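Local coordinates for protein signal recognition particle receptor FtsY (Sulfolobus acidocaldarius, PDB 5L3S) that is the receptor for the signal recognition particle, an SRP54-type protein with a helical bundle and a P-loop nucleotide-binding domain, at residues 221-234 / 255-267. Numbering follows the deposited sequence.
Sequences LDSLAGSDALEQAR and KGGIALSLAYELK
Ile-258 pushes its CD1 methyl against the first turn of helix 228-239, 3.4 Å from the backbone N of Leu-230 and 3.8 Å from CB of Ala-229. With CG1 anti to the backbone N (chi1 -176°), the branch reaches toward that helix; the Ile-258 and Leu-221 side chains cross at about a right angle, CG1 against CD1. That same Leu-221 methyl touches CD1 of Leu-262 tip to tip. Leu-230 is a knob in a hole formed by Ile-258, Ser-261, Glu-265 and Leu-266, its CD1 lying 4.1 Å from CB of Ser-261. Further along, CB of Ala-233 fits between two leucines, tightly against CD2 of Leu-262 (3.5 Å) and beside CD1 of Leu-266. Small alanines here face longer aliphatic chains, and the axes of segments 228-234 and 258-266 come within 9.9 Å and cross at -38°.

Both helices belong to the alpha/beta P-loop GTPase domain and follow neighbouring parallel strands, 216-222 and 244-248; Val-245 and Leu-247 of the latter extend the apolar layer beneath Leu-221, Ile-258 and Leu-262. Helix 41-55 of the helical bundle packs on Ser-261 and Glu-265 through Val-43.

The charged contact lies at the C-terminal end of the pairing. NH2 of Arg-234 donates to OE1 of Glu-265 in a salt bridge whose 2.5 Å is shorter than usual, so the exact length is doubtful; the carboxylate oxygen sits at the guanidinium edge with the two planes 56° apart. Extended from CG to NE, the arginine carries its guanidinium past Leu-266 to the bent Glu-265, its CG resting on CD2 of Leu-266.

At the other end, a water joins the loops, donating to O of Ser-223 and accepting from N of Gly-256 (2.8 Å). OG of Ser-223 bonds to the carbonyl of Thr-248.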
# COMPACT_ATOMS: atom_id res chain seq x y z
N LEU B 221 -3.83 -0.51 -7.97
CA LEU B 221 -3.77 -1.08 -6.63
C LEU B 221 -2.31 -1.37 -6.25
O LEU B 221 -1.51 -1.77 -7.08
CB LEU B 221 -4.62 -2.38 -6.54
CG LEU B 221 -6.13 -2.24 -6.78
CD1 LEU B 221 -6.84 -3.58 -6.90
CD2 LEU B 221 -6.79 -1.38 -5.68
N ASP B 222 -1.99 -1.15 -4.97
CA ASP B 222 -0.67 -1.42 -4.41
C ASP B 222 -0.59 -2.89 -3.99
O ASP B 222 -1.38 -3.34 -3.16
CB ASP B 222 -0.50 -0.53 -3.15
CG ASP B 222 0.93 -0.50 -2.62
OD1 ASP B 222 1.66 -1.50 -2.75
OD2 ASP B 222 1.32 0.56 -2.07
N SER B 223 0.37 -3.63 -4.53
CA SER B 223 0.46 -5.07 -4.20
C SER B 223 0.91 -5.34 -2.76
O SER B 223 0.78 -6.47 -2.29
CB SER B 223 1.37 -5.82 -5.17
OG SER B 223 2.72 -5.44 -4.99
N LEU B 224 1.44 -4.33 -2.07
CA LEU B 224 1.77 -4.49 -0.65
C LEU B 224 0.55 -4.40 0.25
O LEU B 224 0.61 -4.80 1.42
CB LEU B 224 2.80 -3.47 -0.19
CG LEU B 224 4.26 -3.81 -0.48
CD1 LEU B 224 5.12 -2.58 -0.23
CD2 LEU B 224 4.72 -5.00 0.36
N ALA B 225 -0.55 -3.90 -0.28
CA ALA B 225 -1.76 -3.75 0.51
C ALA B 225 -2.41 -5.10 0.80
O ALA B 225 -2.43 -5.99 -0.05
CB ALA B 225 -2.74 -2.81 -0.19
N GLY B 226 -2.95 -5.25 2.01
CA GLY B 226 -3.63 -6.47 2.41
C GLY B 226 -5.07 -6.46 1.95
O GLY B 226 -5.38 -6.03 0.83
N SER B 227 -5.97 -6.89 2.84
CA SER B 227 -7.39 -7.02 2.53
C SER B 227 -8.07 -5.73 2.03
O SER B 227 -9.11 -5.79 1.37
CB SER B 227 -8.15 -7.57 3.74
OG SER B 227 -8.08 -6.67 4.84
N ASP B 228 -7.50 -4.57 2.34
CA ASP B 228 -8.13 -3.32 1.91
C ASP B 228 -8.08 -3.12 0.40
O ASP B 228 -8.88 -2.37 -0.15
CB ASP B 228 -7.54 -2.09 2.60
CG ASP B 228 -8.49 -0.89 2.54
OD1 ASP B 228 -9.61 -1.02 3.08
OD2 ASP B 228 -8.13 0.15 1.96
N ALA B 229 -7.13 -3.77 -0.26
CA ALA B 229 -7.04 -3.64 -1.72
C ALA B 229 -8.31 -4.16 -2.42
O ALA B 229 -8.82 -3.56 -3.38
CB ALA B 229 -5.79 -4.34 -2.24
N LEU B 230 -8.84 -5.28 -1.92
CA LEU B 230 -10.09 -5.81 -2.44
C LEU B 230 -11.24 -4.86 -2.12
O LEU B 230 -12.14 -4.67 -2.94
CB LEU B 230 -10.37 -7.22 -1.89
CG LEU B 230 -11.66 -7.89 -2.40
CD1 LEU B 230 -11.65 -8.02 -3.93
CD2 LEU B 230 -11.94 -9.25 -1.73
N GLU B 231 -11.22 -4.28 -0.93
CA GLU B 231 -12.24 -3.30 -0.56
C GLU B 231 -12.20 -2.06 -1.47
O GLU B 231 -13.23 -1.56 -1.90
CB GLU B 231 -12.13 -2.90 0.91
CG GLU B 231 -13.25 -1.99 1.38
CD GLU B 231 -14.54 -2.74 1.65
OE1 GLU B 231 -14.55 -3.99 1.51
OE2 GLU B 231 -15.54 -2.07 2.00
N GLN B 232 -11.00 -1.57 -1.75
CA GLN B 232 -10.82 -0.48 -2.73
C GLN B 232 -11.40 -0.86 -4.10
O GLN B 232 -12.15 -0.10 -4.72
CB GLN B 232 -9.33 -0.14 -2.90
CG GLN B 232 -8.66 0.47 -1.68
CD GLN B 232 -7.15 0.50 -1.82
OE1 GLN B 232 -6.61 0.58 -2.93
NE2 GLN B 232 -6.45 0.42 -0.69
N ALA B 233 -11.05 -2.04 -4.57
CA ALA B 233 -11.55 -2.52 -5.86
C ALA B 233 -13.07 -2.64 -5.91
O ALA B 233 -13.67 -2.29 -6.93
CB ALA B 233 -10.90 -3.85 -6.20
N ARG B 234 -13.69 -3.14 -4.83
CA ARG B 234 -15.15 -3.31 -4.78
C ARG B 234 -15.88 -1.97 -4.82
O ARG B 234 -16.84 -1.78 -5.58
CB ARG B 234 -15.59 -4.02 -3.51
CG ARG B 234 -15.35 -5.51 -3.46
CD ARG B 234 -15.96 -6.06 -2.18
NE ARG B 234 -15.66 -7.47 -1.97
CZ ARG B 234 -16.31 -8.47 -2.56
NH1 ARG B 234 -17.30 -8.23 -3.41
NH2 ARG B 234 -15.96 -9.72 -2.28
N LYS B 255 3.52 -10.99 -3.03
CA LYS B 255 2.98 -12.06 -3.86
C LYS B 255 1.89 -11.59 -4.82
O LYS B 255 1.76 -12.11 -5.92
CB LYS B 255 2.46 -13.21 -2.99
CG LYS B 255 3.53 -13.88 -2.17
CD LYS B 255 4.50 -14.63 -3.04
CE LYS B 255 5.62 -15.23 -2.22
NZ LYS B 255 5.10 -15.84 -0.97
N GLY B 256 1.10 -10.60 -4.39
CA GLY B 256 0.04 -10.05 -5.22
C GLY B 256 -1.24 -10.87 -5.26
O GLY B 256 -1.91 -10.91 -6.30
N GLY B 257 -1.61 -11.48 -4.14
CA GLY B 257 -2.78 -12.36 -4.08
C GLY B 257 -4.07 -11.63 -4.42
O GLY B 257 -5.07 -12.27 -4.76
N ILE B 258 -4.06 -10.30 -4.33
CA ILE B 258 -5.17 -9.46 -4.81
C ILE B 258 -5.60 -9.82 -6.23
O ILE B 258 -6.78 -9.76 -6.56
CB ILE B 258 -4.85 -7.92 -4.73
CG1 ILE B 258 -6.06 -7.08 -5.15
CG2 ILE B 258 -3.66 -7.53 -5.59
CD1 ILE B 258 -7.26 -7.22 -4.22
N ALA B 259 -4.65 -10.20 -7.07
CA ALA B 259 -4.95 -10.64 -8.45
C ALA B 259 -6.01 -11.76 -8.49
O ALA B 259 -6.94 -11.73 -9.30
CB ALA B 259 -3.68 -11.10 -9.15
N LEU B 260 -5.86 -12.74 -7.61
CA LEU B 260 -6.80 -13.85 -7.52
C LEU B 260 -8.16 -13.38 -7.00
O LEU B 260 -9.21 -13.75 -7.53
CB LEU B 260 -6.24 -14.96 -6.62
CG LEU B 260 -7.10 -16.19 -6.37
CD1 LEU B 260 -7.67 -16.76 -7.68
CD2 LEU B 260 -6.29 -17.25 -5.62
N SER B 261 -8.14 -12.55 -5.95
CA SER B 261 -9.37 -12.03 -5.36
C SER B 261 -10.19 -11.20 -6.36
O SER B 261 -11.41 -11.31 -6.40
CB SER B 261 -9.06 -11.21 -4.10
OG SER B 261 -8.62 -12.07 -3.06
N LEU B 262 -9.50 -10.38 -7.14
CA LEU B 262 -10.13 -9.56 -8.17
C LEU B 262 -10.86 -10.41 -9.21
O LEU B 262 -12.01 -10.12 -9.57
CB LEU B 262 -9.07 -8.73 -8.88
CG LEU B 262 -8.54 -7.52 -8.14
CD1 LEU B 262 -7.37 -6.95 -8.91
CD2 LEU B 262 -9.67 -6.52 -8.05
N ALA B 263 -10.19 -11.43 -9.71
CA ALA B 263 -10.79 -12.33 -10.68
C ALA B 263 -11.93 -13.11 -10.05
O ALA B 263 -13.02 -13.20 -10.63
CB ALA B 263 -9.74 -13.27 -11.25
N TYR B 264 -11.69 -13.66 -8.87
CA TYR B 264 -12.66 -14.54 -8.23
C TYR B 264 -13.92 -13.78 -7.79
O TYR B 264 -15.04 -14.23 -8.05
CB TYR B 264 -12.03 -15.29 -7.04
CG TYR B 264 -12.89 -16.37 -6.45
CD1 TYR B 264 -13.78 -16.10 -5.42
CD2 TYR B 264 -12.82 -17.68 -6.92
CE1 TYR B 264 -14.57 -17.09 -4.88
CE2 TYR B 264 -13.59 -18.67 -6.39
CZ TYR B 264 -14.47 -18.38 -5.37
OH TYR B 264 -15.25 -19.39 -4.85
N GLU B 265 -13.75 -12.63 -7.14
CA GLU B 265 -14.87 -11.84 -6.64
C GLU B 265 -15.51 -10.88 -7.64
O GLU B 265 -16.73 -10.74 -7.67
CB GLU B 265 -14.43 -11.01 -5.43
CG GLU B 265 -14.24 -11.81 -4.18
CD GLU B 265 -15.53 -12.40 -3.70
OE1 GLU B 265 -16.54 -11.66 -3.69
OE2 GLU B 265 -15.55 -13.60 -3.36
N LEU B 266 -14.68 -10.18 -8.42
CA LEU B 266 -15.16 -9.04 -9.20
C LEU B 266 -15.10 -9.27 -10.71
O LEU B 266 -15.53 -8.41 -11.48
CB LEU B 266 -14.35 -7.79 -8.85
CG LEU B 266 -14.37 -7.41 -7.37
CD1 LEU B 266 -13.51 -6.18 -7.12
CD2 LEU B 266 -15.80 -7.19 -6.92
N LYS B 267 -14.56 -10.41 -11.12
CA LYS B 267 -14.31 -10.69 -12.53
C LYS B 267 -13.51 -9.58 -13.20
O LYS B 267 -13.79 -9.22 -14.34
CB LYS B 267 -15.62 -10.96 -13.30
CG LYS B 267 -16.32 -12.25 -12.89
CD LYS B 267 -15.31 -13.38 -12.82
CE LYS B 267 -15.75 -14.49 -11.89
NZ LYS B 267 -14.61 -15.40 -11.57
O HOH W 1 0.46 -8.95 -2.16